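Local coordinates for protein anaphase-promoting complex subunit CUT9 (Schizosaccharomyces pombe, PDB 2XPI) that serves as a tetratricopeptide-repeat subunit of the anaphase-promoting complex, the E3 ubiquitin ligase that controls progression through mitosis and G1, at residues T375-A378 / V379-Y383; I556-V559 / Y560-K563; D293-S296 / S297-G300. All coordinates share one frame; numbering follows the deposited sequence.

Contact 1 (T375-A378 / V379-Y383); sequences TWLA and VGIYY
W376 and V379, one turn apart on helix 373-385, lie alongside each other and point the same way. The valine touches with a single branch: CG2 reaches CE3 of the indole at 3.7 Å, coming at it obliquely on the benzo side. Because V379 sets CG1 opposite its own nitrogen (chi1 175°), CG2 is turned back beside that nitrogen, and it faces both the tryptophan and the O of T375, 3.6 Å away. The methyl CG2 of T375 lies over the centre of one face of the same indole, while W376 NE1 is hydrogen-bonded to P370 O, which probably helps to fix the rotation of the ring.

All this sits in the first helix of TPR 9, part of a superhelix of stacked helical hairpins. V379 also packs on Y395 of helix 389-402 and on V366 of helix 355-368, joining two consecutive repeats.

A second pair, L377 and I381, packs on L346 of helix 342-352. Here the chains cross at an angle, CD1 of L377 meeting CD1 of I381 at 3.8 Å. I381 is extended beyond CB (chi2 171°), and its CG1 passes 3.3 Å from L377 O. That carbonyl accepts the backbone N of I381 at 2.9 Å, a fairly straight bond (162° at the hydrogen). I381 also packs on an apolar side chain of another protein's chain.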
ATOM      1  N   THR A 375      -0.953 -19.241   7.258  1.00 44.84           N
ATOM      2  CA  THR A 375       0.092 -19.253   8.271  1.00 44.59           C
ATOM      3  C   THR A 375      -0.427 -19.873   9.550  1.00 44.66           C
ATOM      4  O   THR A 375       0.247 -20.691  10.168  1.00 44.96           O
ATOM      5  CB  THR A 375       0.629 -17.860   8.559  1.00 44.41           C
ATOM      6  OG1 THR A 375       1.434 -17.460   7.453  1.00 47.16           O
ATOM      7  CG2 THR A 375       1.495 -17.865   9.819  1.00 42.47           C
ATOM      8  N   TRP A 376      -1.644 -19.506   9.928  1.00 44.41           N
ATOM      9  CA  TRP A 376      -2.191 -19.984  11.187  1.00 44.23           C
ATOM     10  C   TRP A 376      -2.846 -21.360  11.081  1.00 42.56           C
ATOM     11  O   TRP A 376      -2.977 -22.048  12.074  1.00 41.83           O
ATOM     12  CB  TRP A 376      -3.061 -18.916  11.830  1.00 43.25           C
ATOM     13  CG  TRP A 376      -2.279 -17.625  11.899  1.00 44.18           C
ATOM     14  CD1 TRP A 376      -2.375 -16.571  11.049  1.00 45.30           C
ATOM     15  CD2 TRP A 376      -1.234 -17.298  12.819  1.00 44.93           C
ATOM     16  NE1 TRP A 376      -1.485 -15.592  11.396  1.00 46.96           N
ATOM     17  CE2 TRP A 376      -0.764 -16.016  12.478  1.00 46.22           C
ATOM     18  CE3 TRP A 376      -0.654 -17.959  13.905  1.00 45.50           C
ATOM     19  CZ2 TRP A 376       0.245 -15.376  13.187  1.00 45.60           C
ATOM     20  CZ3 TRP A 376       0.359 -17.322  14.607  1.00 45.76           C
ATOM     21  CH2 TRP A 376       0.790 -16.042  14.251  1.00 45.74           C
ATOM     22  N   LEU A 377      -3.197 -21.772   9.866  1.00 42.80           N
ATOM     23  CA  LEU A 377      -3.559 -23.163   9.604  1.00 42.10           C
ATOM     24  C   LEU A 377      -2.374 -24.035   9.971  1.00 44.52           C
ATOM     25  O   LEU A 377      -2.535 -25.074  10.594  1.00 46.82           O
ATOM     26  CB  LEU A 377      -3.897 -23.358   8.131  1.00 39.57           C
ATOM     27  CG  LEU A 377      -4.740 -24.512   7.544  1.00 39.23           C
ATOM     28  CD1 LEU A 377      -3.908 -25.341   6.603  1.00 38.35           C
ATOM     29  CD2 LEU A 377      -5.479 -25.390   8.542  1.00 37.51           C
ATOM     30  N   ALA A 378      -1.176 -23.594   9.595  1.00 44.20           N
ATOM     31  CA  ALA A 378       0.039 -24.374   9.821  1.00 41.62           C
ATOM     32  C   ALA A 378       0.387 -24.470  11.315  1.00 40.27           C
ATOM     33  O   ALA A 378       0.751 -25.545  11.820  1.00 39.22           O
ATOM     34  CB  ALA A 378       1.207 -23.799   9.023  1.00 40.12           C
ATOM     35  N   VAL A 379       0.280 -23.347  12.018  1.00 39.22           N
ATOM     36  CA  VAL A 379       0.481 -23.351  13.464  1.00 39.93           C
ATOM     37  C   VAL A 379      -0.498 -24.323  14.141  1.00 40.50           C
ATOM     38  O   VAL A 379      -0.121 -25.042  15.045  1.00 43.00           O
ATOM     39  CB  VAL A 379       0.337 -21.944  14.060  1.00 39.26           C
ATOM     40  CG1 VAL A 379       0.416 -21.998  15.549  1.00 38.52           C
ATOM     41  CG2 VAL A 379       1.432 -21.044  13.534  1.00 42.04           C
ATOM     42  N   GLY A 380      -1.739 -24.364  13.666  1.00 38.82           N
ATOM     43  CA  GLY A 380      -2.749 -25.214  14.249  1.00 39.79           C
ATOM     44  C   GLY A 380      -2.472 -26.683  14.000  1.00 42.17           C
ATOM     45  O   GLY A 380      -2.552 -27.497  14.919  1.00 45.11           O
ATOM     46  N   ILE A 381      -2.152 -27.030  12.758  1.00 41.44           N
ATOM     47  CA  ILE A 381      -1.908 -28.418  12.396  1.00 41.07           C
ATOM     48  C   ILE A 381      -0.758 -28.967  13.215  1.00 44.46           C
ATOM     49  O   ILE A 381      -0.776 -30.126  13.616  1.00 42.75           O
ATOM     50  CB  ILE A 381      -1.623 -28.580  10.890  1.00 38.91           C
ATOM     51  CG1 ILE A 381      -2.915 -28.362  10.100  1.00 38.52           C
ATOM     52  CG2 ILE A 381      -1.039 -29.979  10.588  1.00 36.58           C
ATOM     53  CD1 ILE A 381      -2.716 -28.294   8.617  1.00 38.56           C
ATOM     54  N   TYR A 382       0.225 -28.109  13.487  1.00 48.32           N
ATOM     55  CA  TYR A 382       1.352 -28.495  14.327  1.00 49.14           C
ATOM     56  C   TYR A 382       0.923 -28.842  15.733  1.00 50.81           C
ATOM     57  O   TYR A 382       1.302 -29.884  16.249  1.00 52.79           O
ATOM     58  CB  TYR A 382       2.404 -27.401  14.423  1.00 49.55           C
ATOM     59  CG  TYR A 382       3.344 -27.697  15.554  1.00 51.97           C
ATOM     60  CD1 TYR A 382       4.163 -28.816  15.515  1.00 52.38           C
ATOM     61  CD2 TYR A 382       3.389 -26.891  16.682  1.00 55.75           C
ATOM     62  CE1 TYR A 382       5.017 -29.117  16.548  1.00 54.84           C
ATOM     63  CE2 TYR A 382       4.244 -27.185  17.739  1.00 58.00           C
ATOM     64  CZ  TYR A 382       5.055 -28.303  17.660  1.00 58.63           C
ATOM     65  OH  TYR A 382       5.912 -28.609  18.690  1.00 61.96           O
ATOM     66  N   TYR A 383       0.163 -27.957  16.371  1.00 51.84           N
ATOM     67  CA  TYR A 383      -0.341 -28.254  17.704  1.00 54.86           C
ATOM     68  C   TYR A 383      -1.186 -29.523  17.675  1.00 57.97           C
ATOM     69  O   TYR A 383      -1.425 -30.142  18.707  1.00 59.08           O
ATOM     70  CB  TYR A 383      -1.087 -27.061  18.301  1.00 53.91           C
ATOM     71  CG  TYR A 383      -0.127 -25.986  18.732  1.00 56.52           C
ATOM     72  CD1 TYR A 383       0.879 -26.268  19.649  1.00 58.17           C
ATOM     73  CD2 TYR A 383      -0.200 -24.697  18.212  1.00 56.23           C
ATOM     74  CE1 TYR A 383       1.788 -25.301  20.044  1.00 58.55           C
ATOM     75  CE2 TYR A 383       0.703 -23.713  18.606  1.00 55.79           C
ATOM     76  CZ  TYR A 383       1.698 -24.025  19.523  1.00 56.82           C
ATOM     77  OH  TYR A 383       2.602 -23.068  19.934  1.00 55.12           O
TER

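Contact 2 (I556-V559 / Y560-K563); sequences IALV and YLHK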
ATOM      1  N   ILE A 556     -10.270 -59.341  23.837  1.00 54.71           N
ATOM      2  CA  ILE A 556      -9.611 -60.627  23.618  1.00 53.51           C
ATOM      3  C   ILE A 556      -9.950 -61.639  24.722  1.00 53.49           C
ATOM      4  O   ILE A 556     -10.203 -62.819  24.448  1.00 51.67           O
ATOM      5  CB  ILE A 556      -8.079 -60.431  23.490  1.00 33.06           C
ATOM      6  CG1 ILE A 556      -7.753 -59.700  22.186  1.00 34.44           C
ATOM      7  CG2 ILE A 556      -7.345 -61.734  23.477  1.00 30.75           C
ATOM      8  CD1 ILE A 556      -6.299 -59.411  22.034  1.00 34.67           C
ATOM      9  N   ALA A 557      -9.967 -61.166  25.963  1.00 53.63           N
ATOM     10  CA  ALA A 557     -10.362 -61.993  27.094  1.00 53.13           C
ATOM     11  C   ALA A 557     -11.836 -62.410  26.958  1.00 55.31           C
ATOM     12  O   ALA A 557     -12.183 -63.590  27.063  1.00 55.10           O
ATOM     13  CB  ALA A 557     -10.120 -61.247  28.400  1.00 51.36           C
ATOM     14  N   LEU A 558     -12.706 -61.444  26.697  1.00 55.82           N
ATOM     15  CA  LEU A 558     -14.091 -61.791  26.476  1.00 55.41           C
ATOM     16  C   LEU A 558     -14.174 -62.954  25.485  1.00 56.60           C
ATOM     17  O   LEU A 558     -14.927 -63.908  25.691  1.00 58.95           O
ATOM     18  CB  LEU A 558     -14.905 -60.596  25.988  1.00 52.07           C
ATOM     19  CG  LEU A 558     -16.371 -60.949  25.749  1.00 52.40           C
ATOM     20  CD1 LEU A 558     -16.943 -61.792  26.916  1.00 53.61           C
ATOM     21  CD2 LEU A 558     -17.193 -59.692  25.526  1.00 53.52           C
ATOM     22  N   VAL A 559     -13.400 -62.888  24.411  1.00 53.50           N
ATOM     23  CA  VAL A 559     -13.443 -63.968  23.442  1.00 53.19           C
ATOM     24  C   VAL A 559     -12.907 -65.275  24.050  1.00 57.29           C
ATOM     25  O   VAL A 559     -13.511 -66.337  23.876  1.00 59.67           O
ATOM     26  CB  VAL A 559     -12.694 -63.607  22.150  1.00 48.66           C
ATOM     27  CG1 VAL A 559     -12.519 -64.827  21.281  1.00 48.11           C
ATOM     28  CG2 VAL A 559     -13.450 -62.548  21.408  1.00 46.42           C
ATOM     29  N   TYR A 560     -11.796 -65.191  24.778  1.00 57.10           N
ATOM     30  CA  TYR A 560     -11.161 -66.386  25.319  1.00 59.28           C
ATOM     31  C   TYR A 560     -12.073 -67.171  26.246  1.00 62.98           C
ATOM     32  O   TYR A 560     -12.165 -68.402  26.150  1.00 64.17           O
ATOM     33  CB  TYR A 560      -9.812 -66.083  25.992  1.00 59.45           C
ATOM     34  CG  TYR A 560      -8.698 -66.121  24.980  1.00 60.21           C
ATOM     35  CD1 TYR A 560      -8.502 -67.251  24.205  1.00 61.25           C
ATOM     36  CD2 TYR A 560      -7.871 -65.025  24.765  1.00 59.54           C
ATOM     37  CE1 TYR A 560      -7.509 -67.306  23.257  1.00 61.02           C
ATOM     38  CE2 TYR A 560      -6.874 -65.073  23.814  1.00 59.78           C
ATOM     39  CZ  TYR A 560      -6.699 -66.223  23.060  1.00 60.99           C
ATOM     40  OH  TYR A 560      -5.719 -66.308  22.098  1.00 61.87           O
ATOM     41  N   LEU A 561     -12.760 -66.478  27.140  1.00 62.88           N
ATOM     42  CA  LEU A 561     -13.657 -67.211  28.003  1.00 63.15           C
ATOM     43  C   LEU A 561     -14.949 -67.616  27.297  1.00 63.63           C
ATOM     44  O   LEU A 561     -15.734 -68.374  27.842  1.00 66.52           O
ATOM     45  CB  LEU A 561     -13.859 -66.539  29.369  1.00 62.09           C
ATOM     46  CG  LEU A 561     -14.628 -65.253  29.569  1.00 59.17           C
ATOM     47  CD1 LEU A 561     -13.822 -64.316  30.463  1.00 57.71           C
ATOM     48  CD2 LEU A 561     -14.903 -64.647  28.241  1.00 59.39           C
ATOM     49  N   HIS A 562     -15.144 -67.150  26.069  1.00 63.97           N
ATOM     50  CA  HIS A 562     -16.193 -67.705  25.220  1.00 67.45           C
ATOM     51  C   HIS A 562     -15.711 -69.009  24.627  1.00 67.97           C
ATOM     52  O   HIS A 562     -16.477 -69.965  24.477  1.00 68.01           O
ATOM     53  CB  HIS A 562     -16.569 -66.751  24.093  1.00 71.36           C
ATOM     54  CG  HIS A 562     -17.676 -65.814  24.455  1.00 75.13           C
ATOM     55  ND1 HIS A 562     -17.586 -64.450  24.284  1.00 75.95           N
ATOM     56  CD2 HIS A 562     -18.888 -66.046  25.010  1.00 76.71           C
ATOM     57  CE1 HIS A 562     -18.700 -63.883  24.709  1.00 77.02           C
ATOM     58  NE2 HIS A 562     -19.508 -64.830  25.151  1.00 77.32           N
ATOM     59  N   LYS A 563     -14.429 -69.033  24.276  1.00 67.09           N
ATOM     60  CA  LYS A 563     -13.785 -70.253  23.823  1.00 64.64           C
ATOM     61  C   LYS A 563     -13.617 -71.216  24.992  1.00 64.03           C
ATOM     62  O   LYS A 563     -13.155 -72.339  24.809  1.00 63.33           O
ATOM     63  CB  LYS A 563     -12.428 -69.931  23.206  1.00 62.37           C
ATOM     64  CG  LYS A 563     -12.522 -68.967  22.055  1.00 61.73           C
ATOM     65  CD  LYS A 563     -11.144 -68.460  21.660  1.00 60.61           C
ATOM     66  CE  LYS A 563     -10.279 -69.604  21.205  1.00 60.14           C
ATOM     67  NZ  LYS A 563     -10.953 -70.343  20.114  1.00 60.38           N
TER
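I556 and Y560 run side by side, one helical turn apart, and point the same way. The branch that touches is CG2 of the isoleucine, 3.4 Å from CE2 of the phenol ring. It is placed there because CG2 stands opposite the backbone nitrogen while CG1 takes the position beside it (chi1 -69°). L558 and H562 likewise lie alongside each other: CD1 of the leucine meets CE1 of the imidazole at 3.5 Å. In V559 and K563 the side chains instead cross, with CG1 of the valine 3.9 Å from CD of the lysine, whose aliphatic chain bends at its last two torsions.

Beneath these pairs runs the main-chain bonding that sets their spacing. Y560 N donates to I556 O and L561 N to A557 O, each at 2.9 Å. Near the C-terminal end of the helix V559 O keeps its i+4 bond from K563 N, 2.9 Å, and takes a second, weak one from H562 N.

Further out, the bend of K563 brings NZ to a salt bridge with D533, and Y532 lays its ring nearly parallel to that of H562, which also meets an aromatic side chain of another protein's chain edge-to-face. I556 packs on L539 of helix 532-545, and A557 on L573 of helix 566-579. Such packing of one helix between its hairpin partner and the helix before it is as expected of stacked tetratricopeptide repeats, here in the first helix of TPR 14.

Contact 3 (D293-S296 / S297-G300); sequences DYLS and SING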
ATOM      1  N   ASP A 293      -3.608 -34.666 -19.554  1.00 76.52           N
ATOM      2  CA  ASP A 293      -2.703 -35.250 -20.521  1.00 78.86           C
ATOM      3  C   ASP A 293      -2.272 -34.230 -21.570  1.00 77.34           C
ATOM      4  O   ASP A 293      -1.082 -34.082 -21.866  1.00 77.94           O
ATOM      5  CB  ASP A 293      -3.328 -36.470 -21.183  1.00 84.00           C
ATOM      6  CG  ASP A 293      -2.402 -37.661 -21.160  1.00 88.33           C
ATOM      7  OD1 ASP A 293      -1.632 -37.781 -20.177  1.00 86.85           O
ATOM      8  OD2 ASP A 293      -2.433 -38.470 -22.118  1.00 92.70           O
ATOM      9  N   TYR A 294      -3.250 -33.525 -22.126  1.00 73.65           N
ATOM     10  CA  TYR A 294      -2.982 -32.463 -23.076  1.00 70.05           C
ATOM     11  C   TYR A 294      -1.938 -31.485 -22.531  1.00 69.60           C
ATOM     12  O   TYR A 294      -0.972 -31.161 -23.222  1.00 73.20           O
ATOM     13  CB  TYR A 294      -4.271 -31.732 -23.414  1.00 66.00           C
ATOM     14  CG  TYR A 294      -4.104 -30.623 -24.411  1.00 65.24           C
ATOM     15  CD1 TYR A 294      -3.586 -30.869 -25.678  1.00 68.01           C
ATOM     16  CD2 TYR A 294      -4.471 -29.324 -24.096  1.00 63.09           C
ATOM     17  CE1 TYR A 294      -3.442 -29.843 -26.608  1.00 68.72           C
ATOM     18  CE2 TYR A 294      -4.334 -28.301 -25.004  1.00 63.64           C
ATOM     19  CZ  TYR A 294      -3.819 -28.560 -26.258  1.00 66.73           C
ATOM     20  OH  TYR A 294      -3.688 -27.530 -27.159  1.00 68.27           O
ATOM     21  N   LEU A 295      -2.120 -31.030 -21.297  1.00 64.10           N
ATOM     22  CA  LEU A 295      -1.207 -30.045 -20.711  1.00 61.55           C
ATOM     23  C   LEU A 295       0.192 -30.590 -20.387  1.00 62.62           C
ATOM     24  O   LEU A 295       1.185 -29.855 -20.435  1.00 61.13           O
ATOM     25  CB  LEU A 295      -1.831 -29.406 -19.469  1.00 57.51           C
ATOM     26  CG  LEU A 295      -2.651 -28.125 -19.641  1.00 54.70           C
ATOM     27  CD1 LEU A 295      -2.840 -27.732 -21.099  1.00 54.49           C
ATOM     28  CD2 LEU A 295      -3.974 -28.273 -18.938  1.00 53.50           C
ATOM     29  N   SER A 296       0.273 -31.875 -20.059  1.00 65.07           N
ATOM     30  CA  SER A 296       1.566 -32.517 -19.846  1.00 68.58           C
ATOM     31  C   SER A 296       2.340 -32.726 -21.155  1.00 71.55           C
ATOM     32  O   SER A 296       3.570 -32.809 -21.149  1.00 73.58           O
ATOM     33  CB  SER A 296       1.404 -33.835 -19.086  1.00 70.19           C
ATOM     34  OG  SER A 296       1.288 -33.587 -17.688  1.00 70.07           O
ATOM     35  N   SER A 297       1.622 -32.798 -22.273  1.00 70.91           N
ATOM     36  CA  SER A 297       2.271 -32.878 -23.576  1.00 73.67           C
ATOM     37  C   SER A 297       2.814 -31.512 -24.038  1.00 73.53           C
ATOM     38  O   SER A 297       3.609 -31.440 -24.978  1.00 75.06           O
ATOM     39  CB  SER A 297       1.320 -33.463 -24.633  1.00 75.75           C
ATOM     40  OG  SER A 297       0.377 -32.506 -25.082  1.00 75.38           O
ATOM     41  N   ILE A 298       2.377 -30.438 -23.383  1.00 70.20           N
ATOM     42  CA  ILE A 298       2.899 -29.109 -23.664  1.00 67.81           C
ATOM     43  C   ILE A 298       4.245 -28.958 -22.966  1.00 70.60           C
ATOM     44  O   ILE A 298       4.349 -29.046 -21.737  1.00 70.99           O
ATOM     45  CB  ILE A 298       1.962 -27.984 -23.172  1.00 62.42           C
ATOM     46  CG1 ILE A 298       0.530 -28.212 -23.643  1.00 61.59           C
ATOM     47  CG2 ILE A 298       2.464 -26.627 -23.643  1.00 60.11           C
ATOM     48  CD1 ILE A 298       0.345 -28.024 -25.106  1.00 63.27           C
ATOM     49  N   ASN A 299       5.282 -28.726 -23.752  1.00 73.51           N
ATOM     50  CA  ASN A 299       6.604 -28.589 -23.181  1.00 76.20           C
ATOM     51  C   ASN A 299       6.689 -27.424 -22.196  1.00 77.21           C
ATOM     52  O   ASN A 299       6.446 -26.268 -22.562  1.00 77.57           O
ATOM     53  CB  ASN A 299       7.646 -28.427 -24.283  1.00 78.57           C
ATOM     54  CG  ASN A 299       9.013 -28.134 -23.728  1.00 80.38           C
ATOM     55  OD1 ASN A 299       9.527 -28.879 -22.883  1.00 79.84           O
ATOM     56  ND2 ASN A 299       9.608 -27.027 -24.175  1.00 81.95           N
ATOM     57  N   GLY A 300       7.027 -27.731 -20.946  1.00 76.50           N
ATOM     58  CA  GLY A 300       7.259 -26.688 -19.961  1.00 74.59           C
ATOM     59  C   GLY A 300       6.269 -26.683 -18.816  1.00 73.79           C
ATOM     60  O   GLY A 300       6.565 -26.193 -17.721  1.00 72.54           O
TER
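S297 turns its hydroxyl back onto the helix that it follows, donating through OG to the carbonyl O of Y294 at 2.7 Å. This is the side-chain-to-backbone bond, three residues back, that serines often make at helical turns. Its torsion explains the reach: with chi1 at 78°, OG lies between the residue's own nitrogen and carbonyl carbon and is folded toward the preceding turn. The hydroxyl approaches Y294 O somewhat to one side, tilted from the plane of the carbonyl.

Main-chain bonds supply the rest of the polar grip. S297 N donates to D293 O at 3.0 Å and adds a weak bond to Y294 O, so the latter oxygen serves two donors of one residue. One step on, I298 N reaches L295 O in a weak bond of 3.2 Å. S296 OG is hydrogen-bonded to OE2 of E292, one turn earlier.

The apolar contribution is slight and falls to I298. Its CG1 stands beside its own nitrogen (chi1 -50°), 4.2 Å from CD1 of L295, and its CD1 lies 4.4 Å from CZ of Y294, approaching the ring obliquely. L295 itself packs inward on F270 and L274 of helix 268-276, whereas Y294 and I298 both touch R83 of the second subunit.

The chemistry is thus that of a helix terminus in TPR 6: carbonyls that the helix no longer serves in full find donors in the departing chain, while the modest apolar patch beside them takes part in the homodimer contact that repeats 1-7 mediate.

In the fold
The three contacts sample one superhelix at different depths. Contacts 1 and 2 are buried; each lies within the first helix of a repeat, whose side chains also pack on the second helix of that repeat and on the repeat before. Contact 3 lies on the surface, where the second helix of a repeat gives way to a loop. The chemistry follows the place, from largely apolar side-chain pairs in mid-helix at contact 1, through aromatic and aliphatic pairs near a helix end at contact 2, to mainly polar bonding at contact 3. Contacts 2 and 3 are farthest apart, their centres about 60 Å from each other; contact 3 touches the second subunit, while residues of the other two touch a different protein.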